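Local coordinates for Tat (Twin-arginine translocation) pathway signal sequence containing protein (Mycobacterium tuberculosis, PDB 5IMU) that is of unknown function but probably travels the twin-arginine export route, this C-terminal part pairing an alpha/beta/alpha sandwich with a helix bundle, at residues Ala25-Arg30 / His58-Ala63; Pro29-Ala34 / Leu46-Ala51; Gly52-Pro57 / Asp188-Ala193; Ile118-Glu123 / Leu205-Leu210. All coordinates share one frame; numbering follows the deposited sequence.

Interaction 1 (Ala25-Arg30 / His58-Ala63); sequences ARQEPR and HVRLPA
The His58 imidazole and the Glu28 carboxylate meet at the ring's edge: NE2 of His58 points at OE1 of Glu28 at 2.8 Å, with the oxygen near the plane of the ring. One face of the imidazole is covered by its own neighbour, Val59, whose CG2 sits over the ring centre. The carboxylate plane is turned 62° from the ring, and OE1 offers its anti lone pair. The Arg30 guanidinium comes to the other side of this oxygen, on its syn side, and grips the carboxylate side-on, NE to OE2 at 2.8 Å and the longer NH2 to OE1 at 3.2 Å. CB of Glu28 also packs against Val59 CG2.

Another flat group, the Gln27 amide, lies at the end of helix 6-27. With CD anti to CA (chi2 179°), the chain runs out straight from the helix and hooks onto the backbone of one residue, Arg60. OE1 of Gln27 accepts from Arg60 N at 2.8 Å, the donor tilted out of the amide plane, while NE2 gives a hydrogen to Arg60 O at 2.7 Å, on a lone pair of that carbonyl. NE2 also bonds Ala23 O in the preceding helical turn.

Both carboxylate oxygens of Glu28 are used twice, since OE2 also takes the backbone N of Arg30. Such a grip holds the carboxylate firmly, and it presents OE1 to the histidine from a fixed direction. The buried negative charge is probably balanced mainly by Arg30, which itself has a second acidic partner in Glu172, and the nearby carboxylate would favour a proton on NE2 of His58.

Interaction 2 (Pro29-Ala34 / Leu46-Ala51); sequences PRISWA and LVTDLA
Thr48 sets its CB over one face of the Trp33 indole in the tight part of this contact, offset toward the rim, 3.9 Å from the centroid of the six-membered ring, a CH-pi contact. With OG1 anti to the backbone N (chi1 175°), the hydroxyl turns from the ring and donates to Ser32 O at 2.7 Å, while CG2 reaches the indole at CZ3. CD1 of Ile31 packs on the same OG1 atom at 3.5 Å. One residue further along, Ala34 and Val47 form a hydrogen-bonded antiparallel pair: Ala34 N gives to Val47 O at 3.0 Å and Val47 N to Ala34 O at 2.9 Å. Their side chains touch on the other sheet face, CB of Ala34 against CG2 of Val47.

Past Thr48 the two chains diverge and the fit becomes loose. Ile31 CD1 only brushes Leu50 CB at 4.4 Å, and OD1 of the partly exposed Asp49 stays 3.9 Å from Ser32 O. That carboxylate bonds instead to Tyr178 OH, and Ser32 OG to Ser94 N.

Helix 6-27 covers the sheet face that carries Trp33, whose NE1 bonds to Glu28 O, whereas helix 79-83 covers Ala34 and Val47. Two neighbouring antiparallel strands, 33-37 and 44-48, thus form a beta hairpin between helices on either side, as expected of an alpha/beta/alpha sandwich.

Interaction 3 (Gly52-Pro57 / Asp188-Ala193); sequences GGWIPP and DWMLLA
Trp54 opens the contact, turning an edge of its indole to Trp189 and a face to Met190 of helix 183-199. With CG anti to the backbone N (chi1 179°), the indole extends toward the helix, and at its far end CH2 comes over the centre of the Trp189 ring, 3.7 Å from Trp189 CD2. This is a T-shaped stack, edge of Trp54 to face of Trp189, with the planes 80° apart. Met190 runs past the indole in the opposite direction and lays its methyl on one face, CE 3.6 Å from the centroid of the five-membered ring; with SD close by, this is a Met-aromatic contact. The opposite face carries CA of Pro56, and NE1 bonds to ND1 of His209.

Such packing joins the loop between strands 44-48 and 65-67 to the C-terminal helix bundle, so the two family regions of the chain, DUF5632 and DUF5631, meet here through buried aromatic side chains.

Farther along, Pro56 sets CB against the benzo end of Trp189, 3.7 Å from CZ2 and likewise close to CH2. Pro57 then brings CD to Trp189 NE1, also at 3.7 Å, and turns CG toward the small CB of Ala193, one helical turn beyond Trp189.

Interaction 4 (Ile118-Glu123 / Leu205-Leu210); sequences IPKVDE and LANYHL
Asn207 holds CG anti to the backbone N (chi1 -171°), which carries its amide out from helix 203-216 to the loop 118-123, and chi2 of 72° turns OD1 toward Val121. OD1 of Asn207 takes the backbone N-H of Val121 at 2.7 Å, on a lone pair in the amide plane and with an almost straight N-H...O angle of 179°. On the other arm ND2 gives a hydrogen to Pro119 O at 3.1 Å. That bond too is straight at the hydrogen, and the oxygen lies in the amide plane of Asn207, but the donor stands well above the plane of the Pro119 carbonyl. With both ends of the amide bonded to backbone atoms two residues apart, the group can hardly swivel.

The loop being held is the link between helix 111-115 and helix 124-133, with Glu123 at the N-cap of the latter. One helix of the bundle thus bonds to the chain just before another begins, and Phe124 and Thr127 of that helix pack against Leu210.

Apolar side chains flank the amide. CD1 of Ile118 meets CD1 of Tyr208 at 3.7 Å, approaching the ring obliquely; the phenol OH of that tyrosine bonds to Ile55 N. CG2 of Val121 lies 3.4 Å from Asn207 OD1, and CG1 makes a lighter contact with Leu210 CD1. On the solvent side a water takes a hydrogen from Lys120 NZ at 2.6 Å and donates to Asn207 OD1, giving this oxygen a second donor besides Val121 N.

Interactions 2 and 3 are buried, while 1 and 4 lie partly at the surface, and the chemistry follows: the hairpin contact relies on backbone bonds and an indole face, interaction 3 on apolar and aromatic packing alone. Both partly buried contacts use a side-chain amide to grip loop backbone, with a salt-bridged carboxylate added in interaction 1 and a water in interaction 4. Interactions 1 and 2 share Pro29 and Arg30 and touch at Trp33. The loop that leaves strand 44-48 passes through 52-57 into 58-63, tying interaction 2 to 3 and 1. Two side-chain hydrogen bonds carry interaction 3 on to the helix of interaction 4.

Interaction 1 (Ala25-Arg30 / His58-Ala63)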
loop_
_atom_site.group_PDB
_atom_site.type_symbol
_atom_site.label_atom_id
_atom_site.label_comp_id
_atom_site.label_asym_id
_atom_site.label_seq_id
_atom_site.Cartn_x
_atom_site.Cartn_y
_atom_site.Cartn_z
ATOM N N ALA A 25 -0.934 11.855 -2.281
ATOM C CA ALA A 25 -2.103 12.105 -3.116
ATOM C C ALA A 25 -1.702 12.504 -4.530
ATOM O O ALA A 25 -2.330 12.075 -5.501
ATOM C CB ALA A 25 -2.986 13.178 -2.478
ATOM N N ARG A 26 -0.650 13.315 -4.677
ATOM C CA ARG A 26 -0.258 13.697 -6.028
ATOM C C ARG A 26 0.316 12.521 -6.810
ATOM O O ARG A 26 0.279 12.541 -8.044
ATOM C CB ARG A 26 0.736 14.862 -6.002
ATOM C CG ARG A 26 2.143 14.527 -5.551
ATOM C CD ARG A 26 3.061 15.721 -5.793
ATOM N NE ARG A 26 2.501 16.951 -5.237
ATOM C CZ ARG A 26 2.752 17.396 -4.010
ATOM N NH1 ARG A 26 3.563 16.718 -3.212
ATOM N NH2 ARG A 26 2.194 18.522 -3.583
ATOM N N GLN A 27 0.820 11.491 -6.124
ATOM C CA GLN A 27 1.245 10.275 -6.811
ATOM C C GLN A 27 0.052 9.438 -7.256
ATOM O O GLN A 27 0.098 8.805 -8.317
ATOM C CB GLN A 27 2.159 9.443 -5.911
ATOM C CG GLN A 27 3.465 10.120 -5.535
ATOM C CD GLN A 27 4.321 9.255 -4.631
ATOM O OE1 GLN A 27 4.932 8.285 -5.081
ATOM N NE2 GLN A 27 4.366 9.597 -3.347
ATOM N N GLU A 28 -1.014 9.409 -6.460
ATOM C CA GLU A 28 -2.230 8.670 -6.802
ATOM C C GLU A 28 -3.445 9.431 -6.288
ATOM O O GLU A 28 -3.956 9.160 -5.193
ATOM C CB GLU A 28 -2.196 7.250 -6.236
ATOM C CG GLU A 28 -3.385 6.426 -6.686
ATOM C CD GLU A 28 -3.596 6.528 -8.185
ATOM O OE1 GLU A 28 -2.828 5.884 -8.929
ATOM O OE2 GLU A 28 -4.510 7.263 -8.620
ATOM N N PRO A 29 -3.947 10.395 -7.067
ATOM C CA PRO A 29 -5.057 11.236 -6.592
ATOM C C PRO A 29 -6.433 10.609 -6.737
ATOM O O PRO A 29 -7.409 11.183 -6.234
ATOM C CB PRO A 29 -4.933 12.489 -7.467
ATOM C CG PRO A 29 -4.346 11.977 -8.750
ATOM C CD PRO A 29 -3.423 10.843 -8.370
ATOM N N ARG A 30 -6.547 9.459 -7.396
ATOM C CA ARG A 30 -7.846 8.858 -7.660
ATOM C C ARG A 30 -8.441 8.149 -6.449
ATOM O O ARG A 30 -9.584 7.684 -6.530
ATOM C CB ARG A 30 -7.735 7.881 -8.836
ATOM C CG ARG A 30 -7.325 8.547 -10.145
ATOM C CD ARG A 30 -7.098 7.524 -11.252
ATOM N NE ARG A 30 -5.837 6.807 -11.089
ATOM C CZ ARG A 30 -5.411 5.848 -11.906
ATOM N NH1 ARG A 30 -6.150 5.483 -12.946
ATOM N NH2 ARG A 30 -4.248 5.251 -11.682
ATOM N N HIS A 58 2.834 1.435 -6.263
ATOM C CA HIS A 58 3.310 2.532 -7.097
ATOM C C HIS A 58 3.341 3.867 -6.364
ATOM O O HIS A 58 3.721 4.877 -6.968
ATOM C CB HIS A 58 2.463 2.647 -8.370
ATOM C CG HIS A 58 1.053 3.092 -8.130
ATOM N ND1 HIS A 58 0.128 2.314 -7.466
ATOM C CD2 HIS A 58 0.406 4.228 -8.483
ATOM C CE1 HIS A 58 -1.025 2.957 -7.410
ATOM N NE2 HIS A 58 -0.884 4.120 -8.020
ATOM N N VAL A 59 2.971 3.900 -5.088
ATOM C CA VAL A 59 3.017 5.113 -4.278
ATOM C C VAL A 59 4.221 5.019 -3.352
ATOM O O VAL A 59 4.327 4.080 -2.554
ATOM C CB VAL A 59 1.721 5.306 -3.477
ATOM C CG1 VAL A 59 1.861 6.487 -2.520
ATOM C CG2 VAL A 59 0.548 5.515 -4.417
ATOM N N ARG A 60 5.132 5.985 -3.466
ATOM C CA ARG A 60 6.273 6.085 -2.566
ATOM C C ARG A 60 5.891 6.916 -1.347
ATOM O O ARG A 60 5.182 7.919 -1.465
ATOM C CB ARG A 60 7.476 6.706 -3.281
ATOM C CG ARG A 60 7.841 6.014 -4.583
ATOM C CD ARG A 60 8.280 4.583 -4.333
ATOM N NE ARG A 60 9.611 4.516 -3.741
ATOM C CZ ARG A 60 10.079 3.470 -3.066
ATOM N NH1 ARG A 60 9.315 2.401 -2.888
ATOM N NH2 ARG A 60 11.305 3.495 -2.564
ATOM N N LEU A 61 6.371 6.481 -0.157
ATOM C CA LEU A 61 5.917 7.027 1.116
ATOM C C LEU A 61 6.900 8.048 1.672
ATOM O O LEU A 61 8.118 7.865 1.561
ATOM C CB LEU A 61 5.728 5.904 2.137
ATOM C CG LEU A 61 4.614 4.917 1.792
ATOM C CD1 LEU A 61 4.637 3.718 2.725
ATOM C CD2 LEU A 61 3.264 5.606 1.842
ATOM N N PRO A 62 6.388 9.125 2.269
ATOM C CA PRO A 62 7.265 10.077 2.957
ATOM C C PRO A 62 7.970 9.435 4.142
ATOM O O PRO A 62 7.561 8.395 4.664
ATOM C CB PRO A 62 6.304 11.183 3.415
ATOM C CG PRO A 62 5.148 11.084 2.489
ATOM C CD PRO A 62 5.005 9.622 2.169
ATOM N N ALA A 63 9.054 10.080 4.562
ATOM C CA ALA A 63 9.842 9.580 5.679
ATOM C C ALA A 63 9.020 9.548 6.963
ATOM O O ALA A 63 8.162 10.404 7.198
ATOM C CB ALA A 63 11.085 10.452 5.870
#

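Interaction 2 (Pro29-Ala34 / Leu46-Ala51)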
loop_
_atom_site.group_PDB
_atom_site.type_symbol
_atom_site.label_atom_id
_atom_site.label_comp_id
_atom_site.label_asym_id
_atom_site.label_seq_id
_atom_site.Cartn_x
_atom_site.Cartn_y
_atom_site.Cartn_z
ATOM N N PRO A 29 -3.947 10.395 -7.067
ATOM C CA PRO A 29 -5.057 11.236 -6.592
ATOM C C PRO A 29 -6.433 10.609 -6.737
ATOM O O PRO A 29 -7.409 11.183 -6.234
ATOM C CB PRO A 29 -4.933 12.489 -7.467
ATOM C CG PRO A 29 -4.346 11.977 -8.750
ATOM C CD PRO A 29 -3.423 10.843 -8.370
ATOM N N ARG A 30 -6.547 9.459 -7.396
ATOM C CA ARG A 30 -7.846 8.858 -7.660
ATOM C C ARG A 30 -8.441 8.149 -6.449
ATOM O O ARG A 30 -9.584 7.684 -6.530
ATOM C CB ARG A 30 -7.735 7.881 -8.836
ATOM C CG ARG A 30 -7.325 8.547 -10.145
ATOM C CD ARG A 30 -7.098 7.524 -11.252
ATOM N NE ARG A 30 -5.837 6.807 -11.089
ATOM C CZ ARG A 30 -5.411 5.848 -11.906
ATOM N NH1 ARG A 30 -6.150 5.483 -12.946
ATOM N NH2 ARG A 30 -4.248 5.251 -11.682
ATOM N N ILE A 31 -7.714 8.060 -5.334
ATOM C CA ILE A 31 -8.212 7.426 -4.121
ATOM C C ILE A 31 -8.039 8.391 -2.955
ATOM O O ILE A 31 -7.248 9.335 -3.011
ATOM C CB ILE A 31 -7.501 6.091 -3.822
ATOM C CG1 ILE A 31 -6.025 6.331 -3.505
ATOM C CG2 ILE A 31 -7.650 5.134 -4.997
ATOM C CD1 ILE A 31 -5.227 5.050 -3.333
ATOM N N SER A 32 -8.790 8.136 -1.884
ATOM C CA SER A 32 -8.775 9.014 -0.720
ATOM C C SER A 32 -7.643 8.641 0.228
ATOM O O SER A 32 -7.324 7.462 0.404
ATOM C CB SER A 32 -10.115 8.949 0.018
ATOM O OG SER A 32 -11.150 9.516 -0.764
ATOM N N TRP A 33 -7.038 9.661 0.839
ATOM C CA TRP A 33 -5.929 9.490 1.766
ATOM C C TRP A 33 -6.198 10.272 3.044
ATOM O O TRP A 33 -6.960 11.241 3.049
ATOM C CB TRP A 33 -4.600 9.985 1.170
ATOM C CG TRP A 33 -4.146 9.287 -0.078
ATOM C CD1 TRP A 33 -4.432 9.641 -1.366
ATOM C CD2 TRP A 33 -3.290 8.141 -0.158
ATOM N NE1 TRP A 33 -3.820 8.776 -2.242
ATOM C CE2 TRP A 33 -3.112 7.847 -1.525
ATOM C CE3 TRP A 33 -2.661 7.331 0.793
ATOM C CZ2 TRP A 33 -2.334 6.777 -1.964
ATOM C CZ3 TRP A 33 -1.889 6.269 0.355
ATOM C CH2 TRP A 33 -1.732 6.003 -1.010
ATOM N N ALA A 34 -5.541 9.854 4.126
ATOM C CA ALA A 34 -5.566 10.606 5.372
ATOM C C ALA A 34 -4.309 10.302 6.173
ATOM O O ALA A 34 -3.750 9.206 6.088
ATOM C CB ALA A 34 -6.808 10.288 6.211
ATOM N N LEU A 46 -0.553 6.869 8.290
ATOM C CA LEU A 46 -0.994 7.186 6.936
ATOM C C LEU A 46 -1.865 6.056 6.405
ATOM O O LEU A 46 -1.491 4.881 6.503
ATOM C CB LEU A 46 0.202 7.405 6.005
ATOM C CG LEU A 46 -0.139 7.678 4.539
ATOM C CD1 LEU A 46 -0.945 8.959 4.390
ATOM C CD2 LEU A 46 1.122 7.736 3.704
ATOM N N VAL A 47 -3.022 6.410 5.840
ATOM C CA VAL A 47 -3.984 5.420 5.367
ATOM C C VAL A 47 -4.578 5.849 4.031
ATOM O O VAL A 47 -4.607 7.033 3.685
ATOM C CB VAL A 47 -5.132 5.187 6.376
ATOM C CG1 VAL A 47 -4.594 4.771 7.739
ATOM C CG2 VAL A 47 -6.007 6.430 6.489
ATOM N N THR A 48 -5.037 4.853 3.277
ATOM C CA THR A 48 -6.046 5.012 2.242
ATOM C C THR A 48 -7.107 3.946 2.479
ATOM O O THR A 48 -6.849 2.928 3.126
ATOM C CB THR A 48 -5.464 4.875 0.826
ATOM O OG1 THR A 48 -6.526 4.933 -0.137
ATOM C CG2 THR A 48 -4.730 3.550 0.677
ATOM N N ASP A 49 -8.312 4.185 1.967
ATOM C CA ASP A 49 -9.398 3.227 2.127
ATOM C C ASP A 49 -9.501 2.259 0.953
ATOM O O ASP A 49 -10.528 1.586 0.802
ATOM C CB ASP A 49 -10.728 3.955 2.344
ATOM C CG ASP A 49 -11.140 4.809 1.156
ATOM O OD1 ASP A 49 -10.330 4.992 0.221
ATOM O OD2 ASP A 49 -12.287 5.304 1.160
ATOM N N LEU A 50 -8.456 2.176 0.125
ATOM C CA LEU A 50 -8.468 1.262 -1.014
ATOM C C LEU A 50 -8.684 -0.180 -0.569
ATOM O O LEU A 50 -9.474 -0.913 -1.176
ATOM C CB LEU A 50 -7.162 1.393 -1.799
ATOM C CG LEU A 50 -6.952 0.494 -3.022
ATOM C CD1 LEU A 50 -7.970 0.796 -4.115
ATOM C CD2 LEU A 50 -5.532 0.636 -3.554
ATOM N N ALA A 51 -8.003 -0.602 0.498
ATOM C CA ALA A 51 -8.118 -1.979 0.967
ATOM C C ALA A 51 -7.681 -2.137 2.419
ATOM O O ALA A 51 -6.699 -2.829 2.702
ATOM C CB ALA A 51 -7.301 -2.913 0.071
#

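Interaction 3 (Gly52-Pro57 / Asp188-Ala193)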
loop_
_atom_site.group_PDB
_atom_site.type_symbol
_atom_site.label_atom_id
_atom_site.label_comp_id
_atom_site.label_asym_id
_atom_site.label_seq_id
_atom_site.Cartn_x
_atom_site.Cartn_y
_atom_site.Cartn_z
ATOM N N GLY A 52 -8.402 -1.500 3.342
ATOM C CA GLY A 52 -8.223 -1.734 4.765
ATOM C C GLY A 52 -6.930 -1.240 5.374
ATOM O O GLY A 52 -6.626 -1.607 6.514
ATOM N N GLY A 53 -6.161 -0.418 4.667
ATOM C CA GLY A 53 -4.888 0.081 5.163
ATOM C C GLY A 53 -3.694 -0.288 4.309
ATOM O O GLY A 53 -2.585 0.207 4.567
ATOM N N TRP A 54 -3.876 -1.148 3.313
ATOM C CA TRP A 54 -2.811 -1.483 2.381
ATOM C C TRP A 54 -2.458 -0.269 1.529
ATOM O O TRP A 54 -3.331 0.516 1.148
ATOM C CB TRP A 54 -3.265 -2.653 1.506
ATOM C CG TRP A 54 -2.301 -3.125 0.464
ATOM C CD1 TRP A 54 -1.155 -3.838 0.665
ATOM C CD2 TRP A 54 -2.433 -2.968 -0.955
ATOM N NE1 TRP A 54 -0.553 -4.114 -0.542
ATOM C CE2 TRP A 54 -1.319 -3.591 -1.551
ATOM C CE3 TRP A 54 -3.383 -2.352 -1.777
ATOM C CZ2 TRP A 54 -1.126 -3.615 -2.936
ATOM C CZ3 TRP A 54 -3.190 -2.375 -3.150
ATOM C CH2 TRP A 54 -2.072 -3.001 -3.715
ATOM N N ILE A 55 -1.174 -0.104 1.246
ATOM C CA ILE A 55 -0.675 0.986 0.410
ATOM C C ILE A 55 -0.194 0.388 -0.900
ATOM O O ILE A 55 0.675 -0.498 -0.891
ATOM C CB ILE A 55 0.447 1.775 1.105
ATOM C CG1 ILE A 55 0.025 2.200 2.515
ATOM C CG2 ILE A 55 0.824 2.996 0.278
ATOM C CD1 ILE A 55 -1.265 2.994 2.564
ATOM N N PRO A 56 -0.709 0.827 -2.054
ATOM C CA PRO A 56 -0.343 0.189 -3.315
ATOM C C PRO A 56 1.127 0.431 -3.650
ATOM O O PRO A 56 1.719 1.424 -3.198
ATOM C CB PRO A 56 -1.273 0.856 -4.340
ATOM C CG PRO A 56 -1.643 2.166 -3.718
ATOM C CD PRO A 56 -1.711 1.895 -2.243
ATOM N N PRO A 57 1.737 -0.450 -4.446
ATOM C CA PRO A 57 3.199 -0.370 -4.632
ATOM C C PRO A 57 3.669 0.848 -5.409
ATOM O O PRO A 57 4.822 1.262 -5.234
ATOM C CB PRO A 57 3.533 -1.670 -5.385
ATOM C CG PRO A 57 2.318 -2.537 -5.269
ATOM C CD PRO A 57 1.154 -1.608 -5.138
ATOM N N ASP A 188 -5.602 -9.958 -6.299
ATOM C CA ASP A 188 -4.718 -10.285 -7.416
ATOM C C ASP A 188 -3.573 -9.283 -7.520
ATOM O O ASP A 188 -2.414 -9.663 -7.722
ATOM C CB ASP A 188 -5.517 -10.323 -8.719
ATOM C CG ASP A 188 -6.427 -11.532 -8.813
ATOM O OD1 ASP A 188 -6.561 -12.265 -7.809
ATOM O OD2 ASP A 188 -7.015 -11.752 -9.894
ATOM N N TRP A 189 -3.891 -7.992 -7.401
ATOM C CA TRP A 189 -2.872 -6.945 -7.379
ATOM C C TRP A 189 -1.823 -7.221 -6.307
ATOM O O TRP A 189 -0.618 -7.090 -6.548
ATOM C CB TRP A 189 -3.560 -5.595 -7.148
ATOM C CG TRP A 189 -2.727 -4.364 -7.364
ATOM C CD1 TRP A 189 -1.407 -4.300 -7.713
ATOM C CD2 TRP A 189 -3.175 -3.010 -7.237
ATOM N NE1 TRP A 189 -1.010 -2.986 -7.812
ATOM C CE2 TRP A 189 -2.077 -2.176 -7.524
ATOM C CE3 TRP A 189 -4.402 -2.423 -6.909
ATOM C CZ2 TRP A 189 -2.170 -0.783 -7.490
ATOM C CZ3 TRP A 189 -4.491 -1.044 -6.878
ATOM C CH2 TRP A 189 -3.382 -0.240 -7.168
ATOM N N MET A 190 -2.271 -7.632 -5.115
ATOM C CA MET A 190 -1.344 -7.892 -4.017
ATOM C C MET A 190 -0.440 -9.086 -4.312
ATOM O O MET A 190 0.769 -9.033 -4.058
ATOM C CB MET A 190 -2.121 -8.124 -2.721
ATOM C CG MET A 190 -2.831 -6.892 -2.181
ATOM S SD MET A 190 -4.003 -7.302 -0.873
ATOM C CE MET A 190 -4.476 -5.668 -0.313
ATOM N N LEU A 191 -1.010 -10.177 -4.835
ATOM C CA LEU A 191 -0.204 -11.359 -5.131
ATOM C C LEU A 191 0.824 -11.074 -6.220
ATOM O O LEU A 191 1.978 -11.507 -6.120
ATOM C CB LEU A 191 -1.101 -12.524 -5.547
ATOM C CG LEU A 191 -1.586 -13.487 -4.460
ATOM C CD1 LEU A 191 -2.354 -14.644 -5.087
ATOM C CD2 LEU A 191 -0.428 -14.001 -3.615
ATOM N N LEU A 192 0.423 -10.358 -7.272
ATOM C CA LEU A 192 1.378 -9.997 -8.314
ATOM C C LEU A 192 2.472 -9.087 -7.765
ATOM O O LEU A 192 3.642 -9.211 -8.150
ATOM C CB LEU A 192 0.654 -9.324 -9.478
ATOM C CG LEU A 192 -0.420 -10.149 -10.192
ATOM C CD1 LEU A 192 -1.195 -9.288 -11.180
ATOM C CD2 LEU A 192 0.194 -11.353 -10.893
ATOM N N ALA A 193 2.108 -8.170 -6.864
ATOM C CA ALA A 193 3.097 -7.277 -6.266
ATOM C C ALA A 193 4.105 -8.056 -5.430
ATOM O O ALA A 193 5.292 -7.710 -5.394
ATOM C CB ALA A 193 2.402 -6.215 -5.414
#

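Interaction 4 (Ile118-Glu123 / Leu205-Leu210)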
loop_
_atom_site.group_PDB
_atom_site.type_symbol
_atom_site.label_atom_id
_atom_site.label_comp_id
_atom_site.label_asym_id
_atom_site.label_seq_id
_atom_site.Cartn_x
_atom_site.Cartn_y
_atom_site.Cartn_z
ATOM N N ILE A 118 5.825 -5.738 9.545
ATOM C CA ILE A 118 5.060 -6.975 9.688
ATOM C C ILE A 118 6.016 -8.135 9.933
ATOM O O ILE A 118 7.003 -8.286 9.197
ATOM C CB ILE A 118 4.192 -7.243 8.449
ATOM C CG1 ILE A 118 3.263 -6.058 8.182
ATOM C CG2 ILE A 118 3.390 -8.530 8.619
ATOM C CD1 ILE A 118 2.565 -6.124 6.847
ATOM N N PRO A 119 5.769 -8.971 10.942
ATOM C CA PRO A 119 6.599 -10.166 11.130
ATOM C C PRO A 119 6.584 -11.048 9.888
ATOM O O PRO A 119 5.629 -11.044 9.107
ATOM C CB PRO A 119 5.945 -10.870 12.326
ATOM C CG PRO A 119 5.204 -9.793 13.047
ATOM C CD PRO A 119 4.746 -8.829 11.992
ATOM N N LYS A 120 7.665 -11.803 9.711
ATOM C CA LYS A 120 7.767 -12.710 8.577
ATOM C C LYS A 120 6.626 -13.719 8.598
ATOM O O LYS A 120 6.388 -14.387 9.610
ATOM C CB LYS A 120 9.116 -13.428 8.598
ATOM C CG LYS A 120 9.371 -14.334 7.401
ATOM C CD LYS A 120 10.823 -14.799 7.371
ATOM C CE LYS A 120 11.040 -15.946 6.392
ATOM N NZ LYS A 120 10.537 -15.638 5.025
ATOM N N VAL A 121 5.906 -13.808 7.477
ATOM C CA VAL A 121 4.821 -14.770 7.351
ATOM C C VAL A 121 5.367 -16.181 7.533
ATOM O O VAL A 121 6.469 -16.508 7.076
ATOM C CB VAL A 121 4.130 -14.601 5.987
ATOM C CG1 VAL A 121 3.258 -15.805 5.654
ATOM C CG2 VAL A 121 3.304 -13.322 5.968
ATOM N N ASP A 122 4.602 -17.021 8.227
ATOM C CA ASP A 122 4.992 -18.412 8.406
ATOM C C ASP A 122 4.970 -19.148 7.071
ATOM O O ASP A 122 4.024 -19.016 6.289
ATOM C CB ASP A 122 4.060 -19.106 9.400
ATOM C CG ASP A 122 4.478 -20.534 9.692
ATOM O OD1 ASP A 122 5.656 -20.743 10.054
ATOM O OD2 ASP A 122 3.637 -21.448 9.554
ATOM N N GLU A 123 6.020 -19.933 6.823
ATOM C CA GLU A 123 6.191 -20.684 5.579
ATOM C C GLU A 123 5.907 -19.798 4.365
ATOM O O GLU A 123 5.018 -20.074 3.558
ATOM C CB GLU A 123 5.303 -21.932 5.560
ATOM C CG GLU A 123 5.540 -22.905 6.704
ATOM C CD GLU A 123 6.894 -23.586 6.633
ATOM O OE1 GLU A 123 7.487 -23.636 5.534
ATOM O OE2 GLU A 123 7.361 -24.082 7.678
ATOM N N LEU A 205 9.350 -6.702 1.181
ATOM C CA LEU A 205 8.185 -6.181 0.471
ATOM C C LEU A 205 7.251 -7.304 0.046
ATOM O O LEU A 205 6.026 -7.176 0.167
ATOM C CB LEU A 205 8.619 -5.370 -0.748
ATOM C CG LEU A 205 9.247 -4.000 -0.511
ATOM C CD1 LEU A 205 9.450 -3.307 -1.840
ATOM C CD2 LEU A 205 8.366 -3.167 0.401
ATOM N N ALA A 206 7.807 -8.402 -0.474
ATOM C CA ALA A 206 6.992 -9.570 -0.790
ATOM C C ALA A 206 6.230 -10.046 0.438
ATOM O O ALA A 206 5.057 -10.426 0.346
ATOM C CB ALA A 206 7.873 -10.692 -1.345
ATOM N N ASN A 207 6.882 -10.015 1.600
ATOM C CA ASN A 207 6.215 -10.360 2.850
ATOM C C ASN A 207 5.059 -9.407 3.134
ATOM O O ASN A 207 3.956 -9.839 3.492
ATOM C CB ASN A 207 7.234 -10.345 3.991
ATOM C CG ASN A 207 6.675 -10.909 5.278
ATOM O OD1 ASN A 207 6.467 -12.116 5.400
ATOM N ND2 ASN A 207 6.438 -10.039 6.254
ATOM N N TYR A 208 5.294 -8.102 2.971
ATOM C CA TYR A 208 4.253 -7.103 3.203
ATOM C C TYR A 208 3.019 -7.382 2.354
ATOM O O TYR A 208 1.889 -7.384 2.857
ATOM C CB TYR A 208 4.814 -5.706 2.913
ATOM C CG TYR A 208 3.798 -4.579 2.878
ATOM C CD1 TYR A 208 3.479 -3.865 4.030
ATOM C CD2 TYR A 208 3.185 -4.208 1.688
ATOM C CE1 TYR A 208 2.561 -2.826 3.996
ATOM C CE2 TYR A 208 2.265 -3.173 1.645
ATOM C CZ TYR A 208 1.958 -2.484 2.803
ATOM O OH TYR A 208 1.046 -1.452 2.767
ATOM N N HIS A 209 3.216 -7.628 1.058
ATOM C CA HIS A 209 2.075 -7.827 0.171
ATOM C C HIS A 209 1.394 -9.165 0.433
ATOM O O HIS A 209 0.166 -9.268 0.343
ATOM C CB HIS A 209 2.521 -7.718 -1.286
ATOM C CG HIS A 209 2.899 -6.329 -1.694
ATOM N ND1 HIS A 209 2.017 -5.272 -1.641
ATOM C CD2 HIS A 209 4.067 -5.823 -2.157
ATOM C CE1 HIS A 209 2.624 -4.174 -2.056
ATOM N NE2 HIS A 209 3.869 -4.482 -2.375
ATOM N N LEU A 210 2.170 -10.199 0.761
ATOM C CA LEU A 210 1.576 -11.501 1.054
ATOM C C LEU A 210 0.744 -11.456 2.330
ATOM O O LEU A 210 -0.337 -12.055 2.393
ATOM C CB LEU A 210 2.670 -12.563 1.173
ATOM C CG LEU A 210 2.428 -13.948 0.563
ATOM C CD1 LEU A 210 3.038 -15.032 1.445
ATOM C CD2 LEU A 210 0.953 -14.224 0.302
HETATM O O HOH W 1 9.026 -13.597 4.493
#